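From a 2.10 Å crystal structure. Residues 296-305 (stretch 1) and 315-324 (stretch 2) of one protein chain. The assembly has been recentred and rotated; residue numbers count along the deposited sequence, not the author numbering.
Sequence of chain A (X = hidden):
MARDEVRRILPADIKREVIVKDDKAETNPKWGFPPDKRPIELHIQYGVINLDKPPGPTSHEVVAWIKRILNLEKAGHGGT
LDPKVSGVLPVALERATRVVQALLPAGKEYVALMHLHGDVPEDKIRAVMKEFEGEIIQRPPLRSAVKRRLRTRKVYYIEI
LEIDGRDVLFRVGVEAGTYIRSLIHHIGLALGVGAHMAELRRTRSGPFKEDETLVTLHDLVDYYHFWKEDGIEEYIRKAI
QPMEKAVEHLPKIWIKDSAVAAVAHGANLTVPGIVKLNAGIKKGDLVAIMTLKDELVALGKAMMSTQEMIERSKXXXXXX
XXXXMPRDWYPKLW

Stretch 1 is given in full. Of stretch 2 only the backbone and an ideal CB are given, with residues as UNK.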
# COMPACT_ATOMS: atom_id res chain seq x y z
N LEU A 296 15.56 -10.52 -33.27
CA LEU A 296 15.55 -11.83 -32.65
C LEU A 296 14.51 -12.70 -33.35
O LEU A 296 13.33 -12.36 -33.41
CB LEU A 296 15.19 -11.71 -31.17
CG LEU A 296 14.94 -13.02 -30.41
CD1 LEU A 296 16.22 -13.84 -30.36
CD2 LEU A 296 14.45 -12.69 -28.99
N VAL A 297 14.94 -13.83 -33.88
CA VAL A 297 14.01 -14.72 -34.55
C VAL A 297 13.45 -15.75 -33.56
O VAL A 297 12.24 -15.95 -33.46
CB VAL A 297 14.69 -15.51 -35.69
CG1 VAL A 297 13.66 -16.43 -36.35
CG2 VAL A 297 15.32 -14.53 -36.69
N ALA A 298 14.36 -16.40 -32.83
CA ALA A 298 13.97 -17.44 -31.90
C ALA A 298 15.07 -17.81 -30.93
O ALA A 298 16.24 -17.51 -31.16
CB ALA A 298 13.57 -18.68 -32.69
N LEU A 299 14.69 -18.45 -29.83
CA LEU A 299 15.64 -18.91 -28.84
C LEU A 299 15.70 -20.42 -29.05
O LEU A 299 14.69 -21.04 -29.40
CB LEU A 299 15.15 -18.60 -27.42
CG LEU A 299 15.27 -17.14 -26.97
CD1 LEU A 299 14.75 -16.98 -25.54
CD2 LEU A 299 16.74 -16.71 -27.05
N GLY A 300 16.87 -21.00 -28.85
CA GLY A 300 16.97 -22.43 -29.04
C GLY A 300 18.18 -23.05 -28.39
O GLY A 300 19.01 -22.36 -27.81
N LYS A 301 18.27 -24.38 -28.50
CA LYS A 301 19.37 -25.13 -27.93
C LYS A 301 20.27 -25.53 -29.08
O LYS A 301 19.82 -26.14 -30.04
CB LYS A 301 18.85 -26.37 -27.21
CG LYS A 301 19.91 -27.12 -26.42
CD LYS A 301 19.38 -28.46 -25.89
CE LYS A 301 18.20 -28.29 -24.92
NZ LYS A 301 18.60 -27.63 -23.63
N ALA A 302 21.54 -25.16 -29.00
CA ALA A 302 22.49 -25.51 -30.05
C ALA A 302 22.62 -27.03 -30.11
O ALA A 302 22.71 -27.68 -29.07
CB ALA A 302 23.84 -24.87 -29.77
N MET A 303 22.63 -27.58 -31.32
CA MET A 303 22.75 -29.02 -31.51
C MET A 303 24.18 -29.39 -31.86
O MET A 303 24.55 -30.56 -31.84
CB MET A 303 21.79 -29.50 -32.60
CG MET A 303 20.33 -29.42 -32.17
SD MET A 303 20.02 -30.35 -30.64
CE MET A 303 19.93 -29.05 -29.44
N MET A 304 24.97 -28.38 -32.20
CA MET A 304 26.37 -28.59 -32.53
C MET A 304 27.17 -27.38 -32.07
O MET A 304 26.61 -26.40 -31.59
CB MET A 304 26.56 -28.86 -34.03
CG MET A 304 25.71 -28.04 -34.98
SD MET A 304 25.99 -28.55 -36.71
CE MET A 304 24.84 -29.91 -36.86
N SER A 305 28.49 -27.47 -32.20
CA SER A 305 29.37 -26.39 -31.79
C SER A 305 29.58 -25.41 -32.92
O SER A 305 29.24 -25.69 -34.07
CB SER A 305 30.73 -26.96 -31.37
OG SER A 305 31.36 -27.56 -32.49
N UNK A 315 22.46 -30.66 -41.71
CA UNK A 315 22.08 -31.08 -40.38
C UNK A 315 21.41 -29.97 -39.60
O UNK A 315 21.44 -28.80 -40.00
CB UNK A 315 23.31 -31.58 -39.62
N UNK A 316 20.78 -30.34 -38.48
CA UNK A 316 20.10 -29.38 -37.63
C UNK A 316 21.12 -28.70 -36.73
O UNK A 316 21.83 -29.35 -35.96
CB UNK A 316 19.01 -30.06 -36.80
N UNK A 317 21.21 -27.38 -36.84
CA UNK A 317 22.16 -26.63 -36.03
C UNK A 317 21.53 -26.23 -34.70
O UNK A 317 22.20 -26.19 -33.67
CB UNK A 317 22.65 -25.39 -36.78
N UNK A 318 20.24 -25.93 -34.72
CA UNK A 318 19.55 -25.53 -33.49
C UNK A 318 18.15 -26.09 -33.35
O UNK A 318 17.35 -26.06 -34.29
CB UNK A 318 19.48 -24.00 -33.42
N UNK A 319 17.85 -26.59 -32.15
CA UNK A 319 16.52 -27.10 -31.86
C UNK A 319 15.75 -25.92 -31.28
O UNK A 319 15.93 -25.56 -30.12
CB UNK A 319 16.55 -28.30 -30.91
N UNK A 320 14.92 -25.31 -32.11
CA UNK A 320 14.14 -24.14 -31.70
C UNK A 320 13.14 -24.45 -30.60
O UNK A 320 12.31 -25.34 -30.74
CB UNK A 320 13.40 -23.56 -32.91
N UNK A 321 13.22 -23.69 -29.51
CA UNK A 321 12.32 -23.89 -28.38
C UNK A 321 11.22 -22.84 -28.34
O UNK A 321 10.13 -23.11 -27.85
CB UNK A 321 13.11 -23.87 -27.07
N UNK A 322 11.51 -21.65 -28.86
CA UNK A 322 10.52 -20.58 -28.88
C UNK A 322 10.77 -19.62 -30.04
O UNK A 322 11.89 -19.13 -30.22
CB UNK A 322 10.53 -19.82 -27.55
N UNK A 323 9.72 -19.37 -30.83
CA UNK A 323 9.80 -18.47 -31.98
C UNK A 323 9.16 -17.14 -31.62
O UNK A 323 8.08 -17.10 -31.04
CB UNK A 323 9.12 -19.08 -33.21
N UNK A 324 9.84 -16.04 -31.95
CA UNK A 324 9.33 -14.70 -31.69
C UNK A 324 8.90 -13.99 -32.96
O UNK A 324 7.93 -13.25 -32.98
CB UNK A 324 10.39 -13.87 -30.97

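Position 315 has phi 103°, which by itself favours glycine; an ideal CB would lie 3.6 Å from Met304 CE, close but not prohibitive. The residue is Gly315.

At 316 the CB points sideways, 4.9 Å from Met303 CG, so a branched or long aliphatic chain would suit. Ile316 sets its CG2 4.1 Å from Met303 CG, while the end of its side chain leads away.

The CB of 317 points away, 4.4 Å from Met304 CG, and asks for little; Ala317 meets that with its CB alone. Ala317 O accepts a hydrogen bond from Met303 N at 2.8 Å.

Position 318 pairs with Ala302 on the face shared with Gly300, where small neighbours leave space for a beta-branched or other apolar residue. Val318 fills it, its CG1 lying 3.7 Å from Gly300 CA. An ideal CB on Gly300 would stand 2.5 Å from that CG1, a clash, so glycine makes room for the valine.

At 319 the CB lies on the face of Lys301 and 3.8 Å from Met303 CE; a polar or a modest apolar side chain could serve. The residue is Asp319, with chi1 between wells at -102°. The firm contacts are in the backbone: Asp319 N to Lys301 O at 2.9 Å, and Lys301 N to Asp319 O at 3.1 Å.

Position 320, opposite Gly300, has its CB 4.9 Å from Ala298 CB, inviting a beta-branched or aliphatic residue. Val320 reaches Ala298 CB with CG1 at 3.8 Å.

Between Leu299 and Gly300 the register slips by one, a bulge in which Leu299 O accepts from the backbone N of both 321 and 322. At 321 the CB points sideways, with the amine of Lys301 on offer, so an acid or a neutral polar chain fits. Glu321 brings OE2 to 4.1 Å from Lys301 NZ, beyond a salt bridge but favourable in charge.

Position 322 shares the face of Leu299, yet its CB is 4.7 Å from Leu299 O, leaving latitude for a long chain. Lys322 leads its end away.

The CB of 323 is 4.5 Å from Ala298 CB, again suited to aliphatics; Val323 places CG2 4.3 Å from that methyl.

At 324 the CB points toward stretch 1, with the Leu296 side chain ahead and Leu299 within reach of a long or wide group, so a large apolar residue suits. Phe324 puts CD2 3.7 Å from Leu296 CD2, and its ring edge meets Leu299, CE2 to CG at 3.7 Å.

Stretch 2 (315-324) GIAVDVEKVF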
# COMPACT_ATOMS: atom_id res chain seq x y z
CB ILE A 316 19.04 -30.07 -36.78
CG1 ILE A 316 17.97 -30.67 -37.69
CG2 ILE A 316 18.41 -29.08 -35.80
CD1 ILE A 316 16.90 -31.45 -36.96
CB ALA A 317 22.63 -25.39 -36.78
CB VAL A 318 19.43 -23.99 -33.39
CG1 VAL A 318 18.73 -23.62 -32.08
CG2 VAL A 318 20.80 -23.33 -33.46
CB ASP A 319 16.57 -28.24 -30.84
CG ASP A 319 16.43 -29.59 -31.50
OD1 ASP A 319 15.50 -29.76 -32.32
OD2 ASP A 319 17.23 -30.50 -31.19
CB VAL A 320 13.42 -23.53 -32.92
CG1 VAL A 320 12.58 -22.33 -32.49
CG2 VAL A 320 14.45 -23.11 -33.97
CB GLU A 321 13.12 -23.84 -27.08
CG GLU A 321 14.30 -24.80 -27.07
CD GLU A 321 14.99 -24.86 -25.72
OE1 GLU A 321 15.33 -23.79 -25.17
OE2 GLU A 321 15.20 -25.99 -25.22
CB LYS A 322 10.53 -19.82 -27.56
CG LYS A 322 9.66 -18.56 -27.55
CD LYS A 322 8.18 -18.87 -27.78
CE LYS A 322 7.38 -17.59 -27.92
NZ LYS A 322 5.94 -17.86 -28.18
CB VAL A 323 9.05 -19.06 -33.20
CG1 VAL A 323 9.04 -18.05 -34.34
CG2 VAL A 323 9.71 -20.35 -33.66
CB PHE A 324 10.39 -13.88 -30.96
CG PHE A 324 10.70 -14.40 -29.60
CD1 PHE A 324 9.85 -14.12 -28.53
CD2 PHE A 324 11.78 -15.23 -29.39
CE1 PHE A 324 10.08 -14.66 -27.27
CE2 PHE A 324 12.02 -15.78 -28.14
CZ PHE A 324 11.17 -15.50 -27.08
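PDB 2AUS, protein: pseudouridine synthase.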